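Local coordinates for oligopeptide ABC transporter, periplasmic oligopeptide-binding protein, putative (Thermotoga maritima MSB8, PDB 5IPW), which probably binds oligopeptides in the periplasm and hands them to an ABC transporter for uptake, as family 5 solute-binding proteins do, at residues 601-613 with 621-633. Residues are numbered along the deposited sequence; the frame is centred on the assembly and turned at random.
Sequences AKNNFRNVPEFLV and PLNAMPMQFFIEQ
Asn607 and Gln628 clasp each other at the end of a short two-stranded antiparallel sheet of this periplasmic-binding-protein fold, where the C-terminal strand 630-631 pairs with 605-606, which follows strand 599-602 after a type I turn. Asn607 ND2 gives its N-H to Gln628 O at 2.7 Å, held in its own amide plane, while Gln628 NE2 returns a bond to Asn607 O at 3.0 Å. The Gln628 chain is folded back, with CG between the backbone N and carbonyl carbon (chi1 56°) and a second bend at chi2, which lets NE2 also hold Met625 O. A leucine here would probably leave Asn607 O without this donor and Val53 N without the acceptor OE1, and the turn at Met625 would lose a tie.

Next to the clasp the packing is close. The Phe629 ring lies between Pro626 CA on one face and Val608 CG2 on the other, with the methyl 4.1 Å from the ring centroid. Phe605 meets it obliquely, planes at 72°, bringing CE1 to 3.6 Å from Phe629 CD2. On the opposite sheet face Arg606 CB sits over the Phe630 ring.

Toward solvent the contact thins out. Arg606 bends away, NE and NH2 both gripping Asn603 O and NH1 salt-bridged to Glu54; its NE stays 4.2 Å from Glu632 OE2, near enough that the charges probably attract, though no N-H points at the oxygen. There Glu632 N bonds to Asn604 O, Glu632 OE1 lies against Asn604 CB, and a water accepts from Asn604 ND2 at 3.0 Å and donates to Glu632 O.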
loop_
_atom_site.group_PDB
_atom_site.type_symbol
_atom_site.label_atom_id
_atom_site.label_comp_id
_atom_site.label_asym_id
_atom_site.label_seq_id
_atom_site.Cartn_x
_atom_site.Cartn_y
_atom_site.Cartn_z
ATOM N N ALA A 601 -2.189 16.089 -13.934
ATOM C CA ALA A 601 -2.776 17.215 -13.254
ATOM C C ALA A 601 -2.755 18.380 -14.216
ATOM O O ALA A 601 -1.739 18.664 -14.816
ATOM C CB ALA A 601 -1.975 17.550 -12.008
ATOM N N LYS A 602 -3.881 19.051 -14.369
ATOM C CA LYS A 602 -3.915 20.276 -15.129
ATOM C C LYS A 602 -2.876 21.247 -14.589
ATOM O O LYS A 602 -2.523 21.202 -13.414
ATOM C CB LYS A 602 -5.302 20.913 -15.057
ATOM C CG LYS A 602 -6.370 20.126 -15.800
ATOM C CD LYS A 602 -6.304 20.336 -17.300
ATOM C CE LYS A 602 -6.935 21.658 -17.692
ATOM N NZ LYS A 602 -7.102 21.707 -19.167
ATOM N N ASN A 603 -2.405 22.136 -15.451
ATOM C CA ASN A 603 -1.399 23.116 -15.071
ATOM C C ASN A 603 -1.851 24.078 -13.980
ATOM O O ASN A 603 -1.011 24.662 -13.298
ATOM C CB ASN A 603 -0.949 23.915 -16.296
ATOM C CG ASN A 603 -0.198 23.064 -17.289
ATOM O OD1 ASN A 603 0.414 22.064 -16.924
ATOM N ND2 ASN A 603 -0.249 23.448 -18.554
ATOM N N ASN A 604 -3.165 24.247 -13.827
ATOM C CA ASN A 604 -3.707 25.122 -12.788
ATOM C C ASN A 604 -4.208 24.341 -11.567
ATOM O O ASN A 604 -4.879 24.897 -10.691
ATOM C CB ASN A 604 -4.818 26.006 -13.359
ATOM C CG ASN A 604 -6.089 25.237 -13.677
ATOM O OD1 ASN A 604 -6.053 24.050 -14.029
ATOM N ND2 ASN A 604 -7.231 25.919 -13.558
ATOM N N PHE A 605 -3.873 23.052 -11.531
ATOM C CA PHE A 605 -4.227 22.174 -10.435
ATOM C C PHE A 605 -2.957 21.886 -9.642
ATOM O O PHE A 605 -2.031 21.238 -10.140
ATOM C CB PHE A 605 -4.842 20.880 -10.959
ATOM C CG PHE A 605 -5.571 20.101 -9.908
ATOM C CD1 PHE A 605 -4.890 19.230 -9.079
ATOM C CD2 PHE A 605 -6.939 20.264 -9.734
ATOM C CE1 PHE A 605 -5.562 18.521 -8.100
ATOM C CE2 PHE A 605 -7.619 19.554 -8.766
ATOM C CZ PHE A 605 -6.929 18.677 -7.947
ATOM N N ARG A 606 -2.925 22.361 -8.401
ATOM C CA ARG A 606 -1.677 22.531 -7.678
ATOM C C ARG A 606 -1.613 21.754 -6.380
ATOM O O ARG A 606 -2.584 21.105 -5.993
ATOM C CB ARG A 606 -1.465 24.022 -7.430
ATOM C CG ARG A 606 -1.065 24.772 -8.686
ATOM C CD ARG A 606 0.350 24.390 -9.079
ATOM N NE ARG A 606 0.474 24.090 -10.493
ATOM C CZ ARG A 606 1.582 23.630 -11.075
ATOM N NH1 ARG A 606 2.683 23.399 -10.370
ATOM N NH2 ARG A 606 1.586 23.399 -12.384
ATOM N N ASN A 607 -0.448 21.820 -5.726
ATOM C CA ASN A 607 -0.150 21.076 -4.491
ATOM C C ASN A 607 -0.157 19.564 -4.710
ATOM O O ASN A 607 -0.392 18.794 -3.776
ATOM C CB ASN A 607 -1.099 21.474 -3.335
ATOM C CG ASN A 607 -0.667 22.753 -2.613
ATOM O OD1 ASN A 607 0.448 23.233 -2.760
ATOM N ND2 ASN A 607 -1.563 23.294 -1.818
ATOM N N VAL A 608 0.116 19.146 -5.946
ATOM C CA VAL A 608 0.243 17.729 -6.279
ATOM C C VAL A 608 1.732 17.407 -6.357
ATOM O O VAL A 608 2.453 18.062 -7.103
ATOM C CB VAL A 608 -0.410 17.383 -7.636
ATOM C CG1 VAL A 608 -0.403 15.884 -7.865
ATOM C CG2 VAL A 608 -1.847 17.895 -7.699
ATOM N N PRO A 609 2.198 16.399 -5.592
ATOM C CA PRO A 609 3.622 16.041 -5.578
ATOM C C PRO A 609 4.153 15.572 -6.926
ATOM O O PRO A 609 3.504 14.781 -7.603
ATOM C CB PRO A 609 3.704 14.882 -4.570
ATOM C CG PRO A 609 2.450 14.932 -3.799
ATOM C CD PRO A 609 1.413 15.574 -4.662
ATOM N N GLU A 610 5.344 16.039 -7.278
ATOM C CA GLU A 610 6.000 15.660 -8.521
ATOM C C GLU A 610 6.279 14.164 -8.543
ATOM O O GLU A 610 5.928 13.467 -9.495
ATOM C CB GLU A 610 7.305 16.438 -8.673
ATOM C CG GLU A 610 7.839 16.490 -10.091
ATOM C CD GLU A 610 9.164 17.232 -10.207
ATOM O OE1 GLU A 610 10.003 16.815 -11.033
ATOM O OE2 GLU A 610 9.376 18.228 -9.481
ATOM N N PHE A 611 6.906 13.677 -7.476
ATOM C CA PHE A 611 7.255 12.263 -7.342
ATOM C C PHE A 611 6.423 11.627 -6.236
ATOM O O PHE A 611 6.050 12.285 -5.264
ATOM C CB PHE A 611 8.747 12.108 -7.026
ATOM C CG PHE A 611 9.652 12.833 -7.989
ATOM C CD1 PHE A 611 9.951 12.288 -9.236
ATOM C CD2 PHE A 611 10.202 14.068 -7.651
ATOM C CE1 PHE A 611 10.783 12.956 -10.122
ATOM C CE2 PHE A 611 11.034 14.740 -8.533
ATOM C CZ PHE A 611 11.322 14.183 -9.772
ATOM N N LEU A 612 6.142 10.341 -6.395
ATOM C CA LEU A 612 5.360 9.592 -5.429
ATOM C C LEU A 612 5.483 8.107 -5.733
ATOM O O LEU A 612 5.599 7.707 -6.890
ATOM C CB LEU A 612 3.885 9.999 -5.495
ATOM C CG LEU A 612 2.994 9.622 -4.310
ATOM C CD1 LEU A 612 3.214 10.577 -3.157
ATOM C CD2 LEU A 612 1.530 9.653 -4.713
ATOM N N VAL A 613 5.452 7.289 -4.688
ATOM C CA VAL A 613 5.380 5.838 -4.863
ATOM C C VAL A 613 3.938 5.441 -4.564
ATOM O O VAL A 613 3.324 5.949 -3.626
ATOM C CB VAL A 613 6.469 5.052 -4.055
ATOM C CG1 VAL A 613 7.367 5.978 -3.242
ATOM C CG2 VAL A 613 5.883 3.953 -3.175
ATOM N N PRO A 621 -4.393 7.735 -3.990
ATOM C CA PRO A 621 -3.583 8.940 -3.834
ATOM C C PRO A 621 -3.653 9.647 -2.478
ATOM O O PRO A 621 -3.156 10.762 -2.376
ATOM C CB PRO A 621 -4.160 9.856 -4.911
ATOM C CG PRO A 621 -5.618 9.549 -4.871
ATOM C CD PRO A 621 -5.717 8.070 -4.554
ATOM N N LEU A 622 -4.224 9.032 -1.445
ATOM C CA LEU A 622 -4.234 9.659 -0.106
ATOM C C LEU A 622 -2.828 10.033 0.346
ATOM O O LEU A 622 -2.603 11.014 1.050
ATOM C CB LEU A 622 -4.844 8.723 0.931
ATOM C CG LEU A 622 -5.005 9.322 2.329
ATOM C CD1 LEU A 622 -6.004 10.467 2.298
ATOM C CD2 LEU A 622 -5.439 8.257 3.318
ATOM N N ASN A 623 -1.897 9.196 -0.058
ATOM C CA ASN A 623 -0.472 9.397 0.094
ATOM C C ASN A 623 0.023 10.786 -0.380
ATOM O O ASN A 623 0.988 11.316 0.150
ATOM C CB ASN A 623 0.192 8.272 -0.720
ATOM C CG ASN A 623 1.675 8.243 -0.569
ATOM O OD1 ASN A 623 2.222 8.782 0.397
ATOM N ND2 ASN A 623 2.350 7.614 -1.523
ATOM N N ALA A 624 -0.631 11.351 -1.395
ATOM C CA ALA A 624 -0.326 12.693 -1.897
ATOM C C ALA A 624 -1.030 13.804 -1.113
ATOM O O ALA A 624 -0.755 14.987 -1.323
ATOM C CB ALA A 624 -0.717 12.785 -3.364
ATOM N N MET A 625 -1.962 13.408 -0.251
ATOM C CA MET A 625 -2.709 14.297 0.633
ATOM C C MET A 625 -3.624 15.266 -0.109
ATOM O O MET A 625 -3.414 16.474 -0.086
ATOM C CB MET A 625 -1.758 15.039 1.597
ATOM C CG MET A 625 -2.323 15.194 3.009
ATOM S SD MET A 625 -2.946 13.627 3.674
ATOM C CE MET A 625 -3.683 14.158 5.209
ATOM N N PRO A 626 -4.669 14.734 -0.760
ATOM C CA PRO A 626 -5.532 15.549 -1.628
ATOM C C PRO A 626 -6.373 16.628 -0.947
ATOM O O PRO A 626 -6.879 17.531 -1.621
ATOM C CB PRO A 626 -6.440 14.512 -2.296
ATOM C CG PRO A 626 -6.402 13.331 -1.406
ATOM C CD PRO A 626 -5.018 13.306 -0.834
ATOM N N MET A 627 -6.517 16.559 0.370
ATOM C CA MET A 627 -7.240 17.604 1.088
ATOM C C MET A 627 -6.616 18.989 0.871
ATOM O O MET A 627 -7.310 19.997 0.988
ATOM C CB MET A 627 -7.360 17.271 2.586
ATOM C CG MET A 627 -6.082 17.425 3.411
ATOM S SD MET A 627 -6.205 16.688 5.072
ATOM C CE MET A 627 -5.917 18.177 5.965
ATOM N N GLN A 628 -5.320 19.035 0.547
ATOM C CA GLN A 628 -4.624 20.316 0.299
ATOM C C GLN A 628 -4.299 20.580 -1.170
ATOM O O GLN A 628 -3.544 21.504 -1.482
ATOM C CB GLN A 628 -3.352 20.465 1.173
ATOM C CG GLN A 628 -2.306 19.368 1.084
ATOM C CD GLN A 628 -1.415 19.464 -0.133
ATOM O OE1 GLN A 628 -0.710 20.451 -0.322
ATOM N NE2 GLN A 628 -1.428 18.423 -0.962
ATOM N N PHE A 629 -4.866 19.785 -2.071
ATOM C CA PHE A 629 -4.828 20.117 -3.499
ATOM C C PHE A 629 -5.659 21.359 -3.694
ATOM O O PHE A 629 -6.624 21.571 -2.963
ATOM C CB PHE A 629 -5.446 19.019 -4.360
ATOM C CG PHE A 629 -4.669 17.728 -4.401
ATOM C CD1 PHE A 629 -3.380 17.624 -3.895
ATOM C CD2 PHE A 629 -5.232 16.619 -5.009
ATOM C CE1 PHE A 629 -2.687 16.424 -3.958
ATOM C CE2 PHE A 629 -4.539 15.423 -5.098
ATOM C CZ PHE A 629 -3.269 15.321 -4.560
ATOM N N PHE A 630 -5.297 22.179 -4.672
ATOM C CA PHE A 630 -6.142 23.308 -5.047
ATOM C C PHE A 630 -6.102 23.647 -6.526
ATOM O O PHE A 630 -5.203 23.230 -7.248
ATOM C CB PHE A 630 -5.809 24.551 -4.211
ATOM C CG PHE A 630 -4.554 25.285 -4.639
ATOM C CD1 PHE A 630 -3.303 24.834 -4.254
ATOM C CD2 PHE A 630 -4.634 26.458 -5.369
ATOM C CE1 PHE A 630 -2.155 25.525 -4.608
ATOM C CE2 PHE A 630 -3.489 27.152 -5.729
ATOM C CZ PHE A 630 -2.246 26.682 -5.351
ATOM N N ILE A 631 -7.100 24.423 -6.940
ATOM C CA ILE A 631 -7.218 24.943 -8.292
ATOM C C ILE A 631 -6.957 26.443 -8.258
ATOM O O ILE A 631 -7.596 27.173 -7.499
ATOM C CB ILE A 631 -8.643 24.697 -8.854
ATOM C CG1 ILE A 631 -8.924 23.200 -8.941
ATOM C CG2 ILE A 631 -8.819 25.320 -10.234
ATOM C CD1 ILE A 631 -10.396 22.865 -8.871
ATOM N N GLU A 632 -6.049 26.909 -9.107
ATOM C CA GLU A 632 -5.736 28.333 -9.162
ATOM C C GLU A 632 -6.989 29.150 -9.450
ATOM O O GLU A 632 -7.818 28.745 -10.251
ATOM C CB GLU A 632 -4.676 28.605 -10.223
ATOM C CG GLU A 632 -3.317 28.049 -9.844
ATOM C CD GLU A 632 -2.273 28.185 -10.931
ATOM O OE1 GLU A 632 -2.630 28.450 -12.097
ATOM O OE2 GLU A 632 -1.076 28.001 -10.609
ATOM N N GLN A 633 -7.130 30.278 -8.765
ATOM C CA GLN A 633 -8.243 31.195 -8.979
ATOM C C GLN A 633 -7.701 32.499 -9.539
ATOM O O GLN A 633 -8.277 33.052 -10.472
ATOM C CB GLN A 633 -9.003 31.469 -7.675
ATOM C CG GLN A 633 -9.442 30.231 -6.905
ATOM C CD GLN A 633 -10.538 29.434 -7.606
ATOM O OE1 GLN A 633 -11.627 29.944 -7.843
ATOM N NE2 GLN A 633 -10.257 28.167 -7.915
HETATM O O HOH W 1 -7.038 28.902 -13.060
#